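Local coordinates for protein mitochondrial enolase superfamily member 1 (Homo sapiens, PDB 4A35) that catalyses the magnesium-dependent dehydration of L-fuconate to 2-dehydro-3-deoxy-L-fuconate, a step in the breakdown of L-fucose, at residues 9-14 / 39-44; 17-22 / 390-395; 234-239 / 269-274; 301-306 / 325-330. One frame throughout, in Å; residues are numbered along the deposited sequence.

Contact 1 (9-14 / 39-44)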
# COMPACT_ATOMS: atom_id res chain seq x y z
N ARG A 9 2.04 28.66 6.84
CA ARG A 9 0.66 28.18 6.64
C ARG A 9 0.60 27.03 5.66
O ARG A 9 1.40 26.95 4.73
CB ARG A 9 -0.28 29.29 6.12
CG ARG A 9 -0.39 30.56 6.97
CD ARG A 9 -0.21 31.81 6.11
NE ARG A 9 0.61 32.83 6.78
CZ ARG A 9 1.39 33.70 6.15
NH1 ARG A 9 1.48 33.70 4.82
NH2 ARG A 9 2.10 34.59 6.84
N LEU A 10 -0.38 26.16 5.86
CA LEU A 10 -0.67 25.06 4.94
C LEU A 10 -2.20 24.95 4.85
O LEU A 10 -2.89 24.92 5.88
CB LEU A 10 -0.05 23.72 5.40
CG LEU A 10 -0.29 22.49 4.47
CD1 LEU A 10 0.87 21.52 4.54
CD2 LEU A 10 -1.64 21.72 4.81
N SER A 11 -2.70 24.83 3.65
CA SER A 11 -4.11 24.55 3.43
C SER A 11 -4.20 23.34 2.49
O SER A 11 -3.32 23.11 1.65
CB SER A 11 -4.85 25.78 2.87
OG SER A 11 -4.55 25.99 1.50
N VAL A 12 -5.26 22.56 2.66
CA VAL A 12 -5.51 21.42 1.79
C VAL A 12 -7.00 21.35 1.58
O VAL A 12 -7.77 21.43 2.55
CB VAL A 12 -4.90 20.08 2.30
CG1 VAL A 12 -5.25 19.79 3.79
CG2 VAL A 12 -5.28 18.92 1.39
N ARG A 13 -7.40 21.20 0.30
CA ARG A 13 -8.79 21.18 -0.10
C ARG A 13 -9.08 20.01 -1.01
O ARG A 13 -8.25 19.59 -1.81
CB ARG A 13 -9.14 22.53 -0.77
CG ARG A 13 -9.16 23.74 0.24
CD ARG A 13 -9.30 25.05 -0.52
NE ARG A 13 -8.02 25.37 -1.18
CZ ARG A 13 -7.78 26.45 -1.91
NH1 ARG A 13 -8.76 27.33 -2.16
NH2 ARG A 13 -6.56 26.64 -2.43
N ASP A 14 -10.30 19.50 -0.89
CA ASP A 14 -10.85 18.37 -1.65
C ASP A 14 -11.48 18.97 -2.92
O ASP A 14 -12.49 19.66 -2.81
CB ASP A 14 -11.91 17.68 -0.74
CG ASP A 14 -12.50 16.40 -1.28
OD1 ASP A 14 -12.42 16.18 -2.53
OD2 ASP A 14 -13.10 15.63 -0.47
N TYR A 39 -5.69 19.30 -3.05
CA TYR A 39 -4.89 20.48 -3.48
C TYR A 39 -4.32 21.16 -2.27
O TYR A 39 -5.08 21.63 -1.41
CB TYR A 39 -5.77 21.45 -4.27
CG TYR A 39 -5.01 22.65 -4.79
CD1 TYR A 39 -3.93 22.49 -5.67
CD2 TYR A 39 -5.41 23.94 -4.47
CE1 TYR A 39 -3.25 23.59 -6.19
CE2 TYR A 39 -4.71 25.06 -4.96
CZ TYR A 39 -3.66 24.87 -5.85
OH TYR A 39 -2.98 25.95 -6.38
N VAL A 40 -2.98 21.21 -2.22
CA VAL A 40 -2.22 21.76 -1.11
C VAL A 40 -1.62 23.11 -1.48
O VAL A 40 -0.97 23.23 -2.53
CB VAL A 40 -1.10 20.76 -0.69
CG1 VAL A 40 -0.24 21.34 0.45
CG2 VAL A 40 -1.69 19.40 -0.30
N VAL A 41 -1.71 24.08 -0.56
CA VAL A 41 -1.04 25.37 -0.72
C VAL A 41 -0.25 25.67 0.56
O VAL A 41 -0.79 25.65 1.67
CB VAL A 41 -1.98 26.53 -1.13
CG1 VAL A 41 -1.21 27.86 -1.29
CG2 VAL A 41 -2.74 26.19 -2.41
N ILE A 42 1.04 25.95 0.39
CA ILE A 42 1.87 26.33 1.54
C ILE A 42 2.37 27.75 1.30
O ILE A 42 2.69 28.13 0.16
CB ILE A 42 3.05 25.35 1.87
CG1 ILE A 42 4.08 25.31 0.71
CG2 ILE A 42 2.51 23.96 2.26
CD1 ILE A 42 5.37 24.33 0.97
N GLU A 43 2.47 28.50 2.41
CA GLU A 43 2.94 29.86 2.37
C GLU A 43 4.15 30.00 3.29
O GLU A 43 4.33 29.20 4.22
CB GLU A 43 1.81 30.83 2.79
CG GLU A 43 0.65 30.90 1.82
CD GLU A 43 -0.52 31.78 2.23
OE1 GLU A 43 -0.28 32.82 2.89
OE2 GLU A 43 -1.68 31.40 1.93
N THR A 44 4.96 31.02 3.04
CA THR A 44 6.11 31.31 3.90
C THR A 44 5.89 32.67 4.54
O THR A 44 5.00 33.41 4.12
CB THR A 44 7.44 31.31 3.12
OG1 THR A 44 7.50 32.50 2.33
CG2 THR A 44 7.67 30.04 2.28
O HOH W 1 -5.37 24.33 -0.66
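Arg-9 to Arg-13 run antiparallel to Tyr-39 to Glu-43, the axes of the two short strand segments 4.7 Å apart and their directions at 167°. They are neighbours in the three-stranded antiparallel sheet of the N-terminal domain of an enolase-superfamily enzyme. Ser-11 and Val-41 form a hydrogen-bonded pair, with Ser-11 N to Val-41 O and Val-41 N to Ser-11 O both 2.9 Å; Arg-13 with Tyr-39 repeats the pattern.

Leu-10, Val-12, Val-40 and Ile-42 share the face of the sheet that packs on helices 63-73 and 110-131, where branched aliphatic residues suit both strand and core. Leu-10 CD1 comes within 3.7 Å of Ile-42 CG2, while Val-12 CG2 meets Val-40 CG2 at 4.0 Å.

The face of Arg-9, Ser-11, Arg-13, Tyr-39, Val-41 and Glu-43 is largely polar. The Arg-9 chain bends at chi2 and chi3; its NH1 is 2.8 Å from Glu-43 OE1 in a salt bridge on the anti side of the carboxylate, the two planes 71° apart. Arg-13 lies alongside Tyr-39, pointing the same way, and Arg-13 NH2 is 3.5 Å from Tyr-39 CE2, at the edge of the ring; Arg-13 NH1 is bridged to Glu-421, and Tyr-39 OH bonds Met-419 N. On this face a water links the strands: it accepts from Arg-13 NE, donates to Tyr-39 O and is hydrogen-bonded to Ser-11 OG at 2.8 Å.

Contact 2 (17-22 / 390-395). With EDO (1,2-ethanediol), chain E.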
# COMPACT_ATOMS: atom_id res chain seq x y z
N PHE A 17 -13.75 16.94 -9.97
CA PHE A 17 -14.34 17.24 -11.26
C PHE A 17 -15.30 16.10 -11.61
O PHE A 17 -14.94 14.92 -11.55
CB PHE A 17 -13.25 17.50 -12.35
CG PHE A 17 -12.34 18.66 -11.97
CD1 PHE A 17 -12.67 19.97 -12.31
CD2 PHE A 17 -11.18 18.44 -11.22
CE1 PHE A 17 -11.87 21.05 -11.91
CE2 PHE A 17 -10.37 19.53 -10.82
CZ PHE A 17 -10.72 20.82 -11.16
N PRO A 18 -16.51 16.46 -12.11
CA PRO A 18 -17.53 15.42 -12.41
C PRO A 18 -17.32 14.75 -13.78
O PRO A 18 -18.21 14.70 -14.62
CB PRO A 18 -18.84 16.19 -12.33
CG PRO A 18 -18.44 17.64 -12.77
CD PRO A 18 -17.07 17.84 -12.17
N THR A 19 -16.14 14.20 -14.00
CA THR A 19 -15.82 13.64 -15.32
C THR A 19 -16.66 12.37 -15.65
O THR A 19 -16.88 12.10 -16.84
CB THR A 19 -14.32 13.42 -15.47
OG1 THR A 19 -13.88 12.69 -14.38
CG2 THR A 19 -13.52 14.74 -15.52
N SER A 20 -17.24 11.69 -14.62
CA SER A 20 -18.10 10.50 -14.82
C SER A 20 -19.39 10.91 -15.59
O SER A 20 -19.99 10.08 -16.31
CB SER A 20 -18.46 9.85 -13.49
OG SER A 20 -19.28 10.68 -12.69
N LEU A 21 -19.77 12.19 -15.48
CA LEU A 21 -20.98 12.69 -16.19
C LEU A 21 -20.66 13.15 -17.65
O LEU A 21 -21.57 13.39 -18.46
CB LEU A 21 -21.63 13.83 -15.38
CG LEU A 21 -22.18 13.43 -13.99
CD1 LEU A 21 -22.74 14.65 -13.23
CD2 LEU A 21 -23.26 12.35 -14.10
N GLY A 22 -19.37 13.28 -17.97
CA GLY A 22 -18.90 13.71 -19.28
C GLY A 22 -18.84 12.58 -20.28
O GLY A 22 -18.90 12.82 -21.48
N ASP A 390 -6.39 14.94 -22.90
CA ASP A 390 -6.92 16.30 -23.17
C ASP A 390 -7.88 16.90 -22.09
O ASP A 390 -8.51 17.93 -22.36
CB ASP A 390 -7.68 16.32 -24.53
CG ASP A 390 -8.87 15.36 -24.63
OD1 ASP A 390 -8.88 14.33 -23.90
OD2 ASP A 390 -9.76 15.60 -25.49
N HIS A 391 -7.90 16.31 -20.89
CA HIS A 391 -8.74 16.69 -19.75
C HIS A 391 -8.21 17.86 -18.87
O HIS A 391 -7.05 17.80 -18.45
CB HIS A 391 -8.90 15.45 -18.81
CG HIS A 391 -9.99 14.48 -19.13
ND1 HIS A 391 -9.94 13.66 -20.27
CD2 HIS A 391 -11.07 14.12 -18.39
CE1 HIS A 391 -11.00 12.88 -20.19
NE2 HIS A 391 -11.71 13.11 -19.07
N LEU A 392 -9.09 18.87 -18.50
CA LEU A 392 -8.93 19.77 -17.35
C LEU A 392 -7.71 20.69 -17.24
O LEU A 392 -7.50 21.32 -16.18
CB LEU A 392 -8.94 18.87 -16.07
CG LEU A 392 -10.15 17.89 -15.91
CD1 LEU A 392 -9.97 16.95 -14.67
CD2 LEU A 392 -11.50 18.65 -15.88
N HIS A 393 -6.96 20.84 -18.30
CA HIS A 393 -5.82 21.76 -18.32
C HIS A 393 -6.23 23.23 -18.10
O HIS A 393 -5.43 23.98 -17.55
CB HIS A 393 -5.04 21.64 -19.64
CG HIS A 393 -4.61 20.24 -19.93
ND1 HIS A 393 -3.60 19.63 -19.19
CD2 HIS A 393 -5.16 19.32 -20.76
CE1 HIS A 393 -3.53 18.38 -19.64
NE2 HIS A 393 -4.45 18.16 -20.60
N GLU A 394 -7.48 23.60 -18.45
CA GLU A 394 -8.01 24.97 -18.28
C GLU A 394 -8.09 25.37 -16.77
O GLU A 394 -8.23 26.56 -16.47
CB GLU A 394 -9.40 25.13 -18.96
CG GLU A 394 -10.55 24.29 -18.39
CD GLU A 394 -10.66 22.85 -18.86
OE1 GLU A 394 -9.70 22.34 -19.48
OE2 GLU A 394 -11.73 22.23 -18.66
N HIS A 395 -7.96 24.39 -15.84
CA HIS A 395 -8.04 24.68 -14.40
C HIS A 395 -6.66 24.94 -13.79
O HIS A 395 -6.58 25.30 -12.62
CB HIS A 395 -8.76 23.55 -13.65
CG HIS A 395 -10.15 23.29 -14.17
ND1 HIS A 395 -11.12 24.27 -14.16
CD2 HIS A 395 -10.66 22.19 -14.76
CE1 HIS A 395 -12.20 23.73 -14.71
NE2 HIS A 395 -11.99 22.48 -15.05
C1 EDO E . -18.69 7.21 -17.58
O1 EDO E . -18.97 7.58 -16.23
C2 EDO E . -17.34 7.82 -17.98
O2 EDO E . -17.43 9.23 -17.84
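In the loop that follows the first strand of the N-terminal domain, Phe-17 and Thr-19 meet Leu-392, His-391 and His-395 of a loop in the C-terminal, barrel-type part of the chain. Aromatic and aliphatic surfaces make the join, and no hydrogen bond crosses it. Phe-17 and His-395 reach toward each other tip to tip in an offset stack, the ring centroids 4.6 Å apart and the planes at 27°. Phe-17 CE1 sits over one face of the imidazole, toward its rim, 3.3 Å from His-395 CD2. The imidazole is steadied by His-395 ND1, hydrogen-bonded to Ser-423 OG, and by Glu-394 CG over the centre of its opposite face.

Leu-392 slides past Phe-17 in the opposite direction: Leu-392 CD1 is 3.9 Å from Phe-17 CD2, and Leu-392 CD2 also reaches the ring. An alanine in place of Phe-17 would probably leave a gap beside the Leu-392 methyls and deprive the His-395 ring of its stacking partner.

Thr-19 CG2 lies 3.8 Å from His-391 CD2, at the ring edge, a tentative contact because His-391 has a second conformer. Thr-19 OG1 is hydrogen-bonded to Tyr-35 N and Pro-33 O. Leu-392 also packs on Tyr-35, a probable substrate-binding residue by similarity, placing this contact at the interdomain border beside the substrate pocket, where enolase-superfamily enzymes close their active site with N-terminal loops.

Contact 3 (234-239 / 269-274)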
# COMPACT_ATOMS: atom_id res chain seq x y z
N ARG A 234 -13.26 -2.20 -30.89
CA ARG A 234 -12.61 -0.90 -30.77
C ARG A 234 -11.17 -0.89 -31.32
O ARG A 234 -10.76 0.12 -31.90
CB ARG A 234 -12.67 -0.36 -29.33
CG ARG A 234 -14.12 -0.01 -28.88
CD ARG A 234 -14.13 0.60 -27.48
NE ARG A 234 -13.74 -0.45 -26.56
CZ ARG A 234 -12.60 -0.47 -25.88
NH1 ARG A 234 -11.78 0.59 -25.90
NH2 ARG A 234 -12.28 -1.53 -25.15
N CYS A 235 -10.39 -1.98 -31.12
CA CYS A 235 -9.03 -2.06 -31.64
C CYS A 235 -9.07 -2.10 -33.16
O CYS A 235 -8.27 -1.44 -33.79
CB CYS A 235 -8.29 -3.27 -31.06
SG CYS A 235 -7.83 -3.08 -29.33
N GLN A 236 -10.06 -2.81 -33.74
CA GLN A 236 -10.25 -2.86 -35.21
C GLN A 236 -10.50 -1.45 -35.78
O GLN A 236 -9.83 -1.04 -36.73
CB GLN A 236 -11.40 -3.80 -35.61
CG GLN A 236 -11.46 -4.08 -37.13
CD GLN A 236 -10.23 -4.82 -37.60
OE1 GLN A 236 -9.95 -5.93 -37.17
NE2 GLN A 236 -9.42 -4.18 -38.41
N ILE A 237 -11.39 -0.70 -35.15
CA ILE A 237 -11.70 0.67 -35.59
C ILE A 237 -10.44 1.55 -35.52
O ILE A 237 -10.13 2.24 -36.49
CB ILE A 237 -12.89 1.28 -34.79
CG1 ILE A 237 -14.22 0.62 -35.22
CG2 ILE A 237 -12.95 2.82 -34.92
CD1 ILE A 237 -15.30 0.70 -34.23
N ILE A 238 -9.71 1.51 -34.39
CA ILE A 238 -8.55 2.38 -34.25
C ILE A 238 -7.47 1.99 -35.27
O ILE A 238 -6.96 2.85 -35.98
CB ILE A 238 -8.01 2.41 -32.80
CG1 ILE A 238 -9.10 3.01 -31.85
CG2 ILE A 238 -6.71 3.22 -32.72
CD1 ILE A 238 -8.73 2.77 -30.29
N ARG A 239 -7.11 0.70 -35.32
CA ARG A 239 -6.07 0.20 -36.22
C ARG A 239 -6.41 0.51 -37.71
O ARG A 239 -5.50 0.90 -38.43
CB ARG A 239 -5.78 -1.30 -35.95
CG ARG A 239 -4.59 -1.90 -36.70
CD ARG A 239 -3.33 -1.05 -36.65
NE ARG A 239 -2.43 -1.45 -35.57
CZ ARG A 239 -1.34 -0.79 -35.25
NH1 ARG A 239 -1.04 0.36 -35.86
NH2 ARG A 239 -0.53 -1.24 -34.29
N ALA A 269 -3.21 -9.79 -30.13
CA ALA A 269 -1.91 -9.61 -30.74
C ALA A 269 -2.00 -9.25 -32.24
O ALA A 269 -1.10 -8.55 -32.74
CB ALA A 269 -1.05 -10.85 -30.55
N LYS A 270 -3.12 -9.62 -32.92
CA LYS A 270 -3.30 -9.31 -34.35
C LYS A 270 -3.28 -7.79 -34.59
O LYS A 270 -2.95 -7.37 -35.68
CB LYS A 270 -4.59 -9.95 -34.91
CG LYS A 270 -5.90 -9.48 -34.23
CD LYS A 270 -7.08 -10.31 -34.76
CE LYS A 270 -8.38 -10.07 -34.04
NZ LYS A 270 -9.46 -10.96 -34.58
N PHE A 271 -3.61 -6.98 -33.57
CA PHE A 271 -3.63 -5.52 -33.71
C PHE A 271 -2.21 -4.92 -33.57
O PHE A 271 -2.03 -3.70 -33.70
CB PHE A 271 -4.62 -4.89 -32.70
CG PHE A 271 -6.02 -5.42 -32.92
CD1 PHE A 271 -6.73 -5.12 -34.09
CD2 PHE A 271 -6.62 -6.26 -31.98
CE1 PHE A 271 -8.01 -5.63 -34.31
CE2 PHE A 271 -7.91 -6.76 -32.19
CZ PHE A 271 -8.60 -6.44 -33.36
N LYS A 272 -1.20 -5.79 -33.36
CA LYS A 272 0.21 -5.41 -33.22
C LYS A 272 0.41 -4.26 -32.20
O LYS A 272 1.02 -3.21 -32.51
CB LYS A 272 0.87 -5.04 -34.57
CG LYS A 272 0.65 -6.06 -35.69
CD LYS A 272 1.20 -7.43 -35.35
CE LYS A 272 1.28 -8.31 -36.59
NZ LYS A 272 1.42 -9.75 -36.22
N PRO A 273 -0.04 -4.49 -30.94
CA PRO A 273 0.21 -3.46 -29.89
C PRO A 273 1.70 -3.33 -29.52
O PRO A 273 2.40 -4.35 -29.46
CB PRO A 273 -0.60 -3.99 -28.70
CG PRO A 273 -0.67 -5.45 -28.88
CD PRO A 273 -0.74 -5.68 -30.39
N LEU A 274 2.21 -2.11 -29.32
CA LEU A 274 3.61 -1.95 -28.85
C LEU A 274 3.78 -2.55 -27.43
O LEU A 274 4.77 -3.24 -27.09
CB LEU A 274 4.00 -0.46 -28.85
CG LEU A 274 5.37 -0.15 -28.18
CD1 LEU A 274 6.54 -0.76 -28.99
CD2 LEU A 274 5.57 1.35 -28.03
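Phe-271 lays its ring against helix 228-242, with Cys-235 over one face, Gln-236 at the edge and Arg-239 holding the backbone behind it. The helix and the turn before strand 275-277 belong to successive beta-alpha units of the enolase-superfamily barrel domain. The benzyl group swings toward the helix with CG anti to the carbonyl carbon (chi1 -59°). Cys-235 CB stands over the ring centre, 3.5 Å from the Phe-271 centroid and 11° off the normal, a close CH-pi contact. Cys-235 SG, farther out and oblique, lies 4.8 Å from the same centroid, a sulfur-aromatic contact. Cysteine suits this buried place because it is slim enough to admit the ring so near the helix. The opposite face is covered by Lys-270 CG, also over the centre, so the ring is sandwiched between two aliphatic carbons.

Gln-236 crosses the phenyl at about a right angle. Its chain turns at chi2, and OE1 comes 3.5 Å from Phe-271 CE1 at the ring edge, where the aromatic hydrogens carry slight positive charge; NE2 is hydrogen-bonded to Asp-240.

Arg-239 starts with CG anti to the backbone N, and bends at chi2 and chi3 shape its chain as far as NE. The guanidinium grips side-on: Arg-239 NE (3.0 Å) and Arg-239 NH2 (2.9 Å) both donate to Phe-271 O, which lies in its plane. NH1 is hydrogen-bonded to the carbonyls of Lys-246 and Gly-243.

One arginine thus ties the turn after helix 258-268 to the loop before strand 247-251. Since all these acceptors are neutral carbonyls, the cation is likely to be stabilised by peptide dipoles.

Contact 4 (301-306 / 325-330). With MG (magnesium ion), chain B.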
# COMPACT_ATOMS: atom_id res chain seq x y z
N GLY A 301 5.55 -5.91 -25.64
CA GLY A 301 6.27 -5.60 -24.40
C GLY A 301 5.25 -5.41 -23.29
O GLY A 301 4.06 -5.14 -23.55
N ILE A 302 5.74 -5.45 -22.05
CA ILE A 302 4.87 -5.23 -20.88
C ILE A 302 5.23 -3.87 -20.32
O ILE A 302 6.42 -3.55 -20.20
CB ILE A 302 5.04 -6.39 -19.83
CG1 ILE A 302 4.13 -7.61 -20.19
CG2 ILE A 302 4.73 -5.90 -18.33
CD1 ILE A 302 4.06 -8.17 -21.67
N ALA A 303 4.21 -3.07 -20.00
CA ALA A 303 4.34 -1.76 -19.37
C ALA A 303 3.60 -1.77 -18.01
O ALA A 303 2.49 -2.28 -17.93
CB ALA A 303 3.74 -0.65 -20.26
N THR A 304 4.19 -1.17 -16.97
CA THR A 304 3.41 -1.04 -15.74
C THR A 304 4.03 0.06 -14.91
O THR A 304 5.16 0.50 -15.21
CB THR A 304 3.28 -2.40 -14.94
OG1 THR A 304 2.33 -2.18 -13.84
CG2 THR A 304 4.64 -2.86 -14.32
N GLY A 305 3.30 0.48 -13.88
CA GLY A 305 3.84 1.43 -12.93
C GLY A 305 2.96 2.53 -12.41
O GLY A 305 3.28 3.08 -11.36
N GLU A 306 1.90 2.92 -13.14
CA GLU A 306 1.10 4.06 -12.66
C GLU A 306 0.55 3.89 -11.21
O GLU A 306 0.39 4.91 -10.56
CB GLU A 306 -0.08 4.35 -13.59
CG GLU A 306 -1.22 3.38 -13.47
CD GLU A 306 -2.27 3.67 -14.51
OE1 GLU A 306 -1.89 3.74 -15.70
OE2 GLU A 306 -3.44 3.87 -14.14
N PHE A 325 8.69 -1.39 -20.44
CA PHE A 325 8.46 0.07 -20.34
C PHE A 325 8.02 0.37 -18.94
O PHE A 325 7.08 -0.27 -18.41
CB PHE A 325 7.37 0.53 -21.32
CG PHE A 325 7.61 0.07 -22.75
CD1 PHE A 325 7.11 -1.16 -23.20
CD2 PHE A 325 8.25 0.91 -23.67
CE1 PHE A 325 7.25 -1.55 -24.54
CE2 PHE A 325 8.41 0.51 -25.01
CZ PHE A 325 7.91 -0.72 -25.43
N LEU A 326 8.74 1.29 -18.30
CA LEU A 326 8.47 1.59 -16.88
C LEU A 326 7.71 2.88 -16.80
O LEU A 326 8.18 3.91 -17.24
CB LEU A 326 9.83 1.64 -16.13
CG LEU A 326 9.74 1.76 -14.59
CD1 LEU A 326 11.00 1.19 -13.94
CD2 LEU A 326 9.57 3.25 -14.17
N GLN A 327 6.54 2.83 -16.13
CA GLN A 327 5.69 4.03 -16.11
C GLN A 327 5.69 4.70 -14.75
O GLN A 327 4.90 4.35 -13.89
CB GLN A 327 4.27 3.63 -16.55
CG GLN A 327 4.39 2.96 -17.96
CD GLN A 327 3.15 2.36 -18.46
OE1 GLN A 327 2.57 1.49 -17.80
NE2 GLN A 327 2.75 2.79 -19.65
N ILE A 328 6.51 5.75 -14.62
CA ILE A 328 6.49 6.55 -13.40
C ILE A 328 5.19 7.35 -13.30
O ILE A 328 4.51 7.60 -14.30
CB ILE A 328 7.72 7.51 -13.32
CG1 ILE A 328 7.72 8.58 -14.46
CG2 ILE A 328 9.07 6.72 -13.09
CD1 ILE A 328 8.81 9.80 -14.29
N ASP A 329 4.83 7.73 -12.07
CA ASP A 329 3.71 8.62 -11.84
C ASP A 329 4.17 9.68 -10.82
O ASP A 329 4.77 9.35 -9.79
CB ASP A 329 2.45 7.89 -11.37
CG ASP A 329 1.32 8.92 -11.26
OD1 ASP A 329 0.66 9.18 -12.28
OD2 ASP A 329 1.14 9.49 -10.16
N SER A 330 3.90 10.95 -11.15
CA SER A 330 4.31 12.13 -10.39
C SER A 330 3.62 12.22 -9.02
O SER A 330 4.12 12.90 -8.14
CB SER A 330 3.98 13.39 -11.21
OG SER A 330 2.59 13.54 -11.49
MG MG B . -2.76 3.03 -17.43
O HOH W 2 0.90 1.87 -15.61
O HOH W 3 -4.79 3.90 -16.45
O HOH W 4 -3.11 1.33 -16.54
O HOH W 5 -3.01 4.87 -18.08
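Ala-303 and Phe-325 form a parallel pair between neighbouring strands of the barrel in the enolase-superfamily C-terminal domain, joined by a beta-alpha-beta crossover through helix 311-319. Backbone bonds set the register: Phe-325 N to Ile-302 O at 3.1 Å and Gln-327 N to Thr-304 O at 2.9 Å, with a weak one from Thr-304 N to Phe-325 O between them.

Packing is close. Ala-303 CB meets Phe-325 CB at 4.0 Å and also touches the Gln-327 amide, so a small side chain fits there. Gly-305 has backbone angles that call for glycine, and a CB would strike Gln-327 O.

Polar and metal contacts gather at the C-terminal ends. Gln-327 OE1 accepts a hydrogen bond from a water 2.8 Å away, which in turn accepts one from Glu-306 N, while Gln-327 NE2 bonds the metal ligand Glu-277. A leucine in place of Gln-327 would probably cost that water its acceptor at OE1 and leave Glu-277 OE1 without the NE2 donor, its carboxylate less firmly oriented.

Asp-329 OD1 is hydrogen-bonded to His-356, predicted to be catalytic. Glu-306 joins Asp-251 and Glu-277 on the magnesium ion; Glu-306 OE1 is 2.1 Å from the metal, and OE2 accepts from a metal-bound water at 2.7 Å.

From the N terminus, contact 1 closes first, pairing strand 7-16 with strand 36-44 across a short excursion. Residues 17-22 leave from within that excursion, so contact 2 crosses contact 1; it returns only at 390-395, closing a loop of 367 residues that ties the N-terminal domain to the barrel domain. Contacts 3 and 4 are nested inside this long loop, one after the other. Contact 3 joins helix 228-242 to the turn before strand 275-277, and contact 4 pairs strand 301-304 with 325-326. They touch where Leu-274 O approaches Gly-301 N at 3.1 Å, probably a hydrogen bond. Contacts 1 and 3 lie on opposite sides of the chain's centre, their centres about 44 Å apart.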